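Local coordinates for extracellular solute-binding protein, family 1 (Bifidobacterium longum subsp. infantis ATCC 15697, PDB 3QUF) that probably captures a solute outside the cell, perhaps a sugar, and delivers it to an ABC importer, at residues G139-N144 with D161-M166. Residues are numbered along the deposited sequence; the frame is centred on the assembly and turned at random.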
loop_
_atom_site.group_PDB
_atom_site.type_symbol
_atom_site.label_atom_id
_atom_site.label_comp_id
_atom_site.label_asym_id
_atom_site.label_seq_id
_atom_site.Cartn_x
_atom_site.Cartn_y
_atom_site.Cartn_z
ATOM N N GLY A 139 -5.739 -4.000 -0.357
ATOM C CA GLY A 139 -5.815 -5.398 0.023
ATOM C C GLY A 139 -6.799 -5.550 1.179
ATOM O O GLY A 139 -7.011 -4.616 1.969
ATOM N N ALA A 140 -7.355 -6.747 1.318
ATOM C CA ALA A 140 -8.406 -6.980 2.321
ATOM C C ALA A 140 -8.582 -8.476 2.558
ATOM O O ALA A 140 -7.788 -9.273 2.048
ATOM C CB ALA A 140 -9.734 -6.318 1.842
ATOM N N PHE A 141 -9.572 -8.855 3.359
ATOM C CA PHE A 141 -9.833 -10.248 3.647
ATOM C C PHE A 141 -10.850 -10.806 2.647
ATOM O O PHE A 141 -11.938 -10.228 2.430
ATOM C CB PHE A 141 -10.382 -10.444 5.061
ATOM C CG PHE A 141 -9.350 -10.751 6.147
ATOM C CD1 PHE A 141 -8.075 -11.221 5.891
ATOM C CD2 PHE A 141 -9.739 -10.613 7.490
ATOM C CE1 PHE A 141 -7.210 -11.533 6.923
ATOM C CE2 PHE A 141 -8.904 -10.973 8.506
ATOM C CZ PHE A 141 -7.636 -11.423 8.238
ATOM N N PHE A 142 -10.498 -11.923 2.038
ATOM C CA PHE A 142 -11.378 -12.666 1.164
ATOM C C PHE A 142 -11.791 -13.900 1.954
ATOM O O PHE A 142 -10.939 -14.536 2.568
ATOM C CB PHE A 142 -10.637 -13.028 -0.125
ATOM C CG PHE A 142 -10.406 -11.858 -1.048
ATOM C CD1 PHE A 142 -9.598 -10.759 -0.659
ATOM C CD2 PHE A 142 -11.024 -11.815 -2.288
ATOM C CE1 PHE A 142 -9.420 -9.666 -1.491
ATOM C CE2 PHE A 142 -10.831 -10.738 -3.142
ATOM C CZ PHE A 142 -10.035 -9.654 -2.755
ATOM N N TYR A 143 -13.089 -14.190 1.990
ATOM C CA TYR A 143 -13.594 -15.314 2.800
ATOM C C TYR A 143 -14.557 -16.240 2.071
ATOM O O TYR A 143 -15.247 -15.834 1.136
ATOM C CB TYR A 143 -14.209 -14.822 4.133
ATOM C CG TYR A 143 -15.441 -13.954 3.979
ATOM C CD1 TYR A 143 -15.318 -12.595 3.744
ATOM C CD2 TYR A 143 -16.717 -14.504 4.074
ATOM C CE1 TYR A 143 -16.437 -11.781 3.607
ATOM C CE2 TYR A 143 -17.844 -13.710 3.925
ATOM C CZ TYR A 143 -17.700 -12.360 3.701
ATOM O OH TYR A 143 -18.810 -11.573 3.561
ATOM N N ASN A 144 -14.550 -17.495 2.503
ATOM C CA ASN A 144 -15.374 -18.552 1.917
ATOM C C ASN A 144 -16.695 -18.555 2.699
ATOM O O ASN A 144 -16.749 -18.966 3.871
ATOM C CB ASN A 144 -14.629 -19.884 2.029
ATOM C CG ASN A 144 -15.422 -21.051 1.446
ATOM O OD1 ASN A 144 -16.649 -21.013 1.420
ATOM N ND2 ASN A 144 -14.720 -22.093 1.007
ATOM N N ASP A 161 -11.383 -9.771 18.226
ATOM C CA ASP A 161 -11.799 -10.775 19.203
ATOM C C ASP A 161 -12.850 -11.704 18.566
ATOM O O ASP A 161 -12.798 -12.925 18.737
ATOM C CB ASP A 161 -12.332 -10.097 20.478
ATOM C CG ASP A 161 -11.275 -9.253 21.178
ATOM O OD1 ASP A 161 -10.137 -9.175 20.677
ATOM O OD2 ASP A 161 -11.575 -8.664 22.240
ATOM N N GLU A 162 -13.781 -11.134 17.804
ATOM C CA GLU A 162 -14.790 -11.939 17.086
ATOM C C GLU A 162 -14.156 -12.811 15.988
ATOM O O GLU A 162 -14.591 -13.943 15.701
ATOM C CB GLU A 162 -15.874 -11.024 16.488
ATOM C CG GLU A 162 -16.723 -10.266 17.517
ATOM C CD GLU A 162 -17.381 -8.975 16.971
ATOM O OE1 GLU A 162 -17.020 -8.504 15.874
ATOM O OE2 GLU A 162 -18.290 -8.435 17.646
ATOM N N PHE A 163 -13.127 -12.278 15.350
ATOM C CA PHE A 163 -12.367 -13.046 14.374
ATOM C C PHE A 163 -11.680 -14.259 15.000
ATOM O O PHE A 163 -11.633 -15.345 14.391
ATOM C CB PHE A 163 -11.334 -12.126 13.703
ATOM C CG PHE A 163 -10.371 -12.825 12.774
ATOM C CD1 PHE A 163 -10.768 -13.223 11.517
ATOM C CD2 PHE A 163 -9.041 -12.987 13.128
ATOM C CE1 PHE A 163 -9.857 -13.835 10.640
ATOM C CE2 PHE A 163 -8.139 -13.578 12.263
ATOM C CZ PHE A 163 -8.564 -14.003 11.017
ATOM N N ILE A 164 -11.143 -14.091 16.204
ATOM C CA ILE A 164 -10.490 -15.197 16.898
ATOM C C ILE A 164 -11.563 -16.250 17.230
ATOM O O ILE A 164 -11.358 -17.454 16.998
ATOM C CB ILE A 164 -9.742 -14.736 18.165
ATOM C CG1 ILE A 164 -8.493 -13.931 17.780
ATOM C CG2 ILE A 164 -9.320 -15.936 19.026
ATOM C CD1 ILE A 164 -7.784 -13.250 18.953
ATOM N N GLU A 165 -12.704 -15.797 17.737
ATOM C CA GLU A 165 -13.797 -16.725 18.090
ATOM C C GLU A 165 -14.298 -17.470 16.840
ATOM O O GLU A 165 -14.531 -18.675 16.900
ATOM C CB GLU A 165 -14.956 -15.987 18.752
ATOM C CG GLU A 165 -14.669 -15.501 20.176
ATOM C CD GLU A 165 -14.236 -16.617 21.161
ATOM O OE1 GLU A 165 -14.960 -17.634 21.289
ATOM O OE2 GLU A 165 -13.165 -16.467 21.806
HETATM N N MSE A 166 -14.413 -16.767 15.711
HETATM C CA MSE A 166 -14.828 -17.398 14.454
HETATM C C MSE A 166 -13.809 -18.432 13.995
HETATM O O MSE A 166 -14.190 -19.521 13.548
HETATM C CB MSE A 166 -15.010 -16.349 13.359
HETATM C CG MSE A 166 -15.570 -16.878 12.039
HETATM SE SE MSE A 166 -15.197 -15.682 10.561
HETATM C CE MSE A 166 -13.239 -15.645 10.706
#
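Glu162 OE1, gripped by a hydrogen bond from Thr159 N and a weak one from Lys158 N, helps fix the start of the helix whose Phe163 ring meets the Phe141 ring on the strand. No hydrogen bond joins the two segments, and the backbones stand well apart: the nearest CA atoms, those of Phe141 and Phe163, are 11.4 Å from each other. Two aromatic side chains bridge this distance and bury only 78 Å² between them, shared equally. Phe163 CE1 lies 3.7 Å from Phe141 CE2, and Phe163 CZ lies 3.9 Å from Phe141 CZ. The ring planes of Phe141 and Phe163, inclined by 24°, are so far offset, with centroids 5.3 Å apart, that little of one ring lies over the other; the side chains themselves run roughly perpendicular. In Phe163, CG stands anti to the backbone N (chi1 174°), which swings the ring out from the helix so that CE1 and CZ meet Phe141. An alanine here would remove that ring, and Phe141 would probably lose the one ring that 161-166 lays against it, leaving a gap. Other rings join the cluster: Phe178 and Phe284 meet Phe141 at steep angles, while Trp160 meets Phe163. The strand 135-144 runs between 259-264 and 279-282, both antiparallel to it; Met166 and Phe141 both touch Val261 of 259-264, and Ile164 touches the helix 223-234, a helix-on-sheet core consistent with one lobe of the two-lobed solute-binding protein fold.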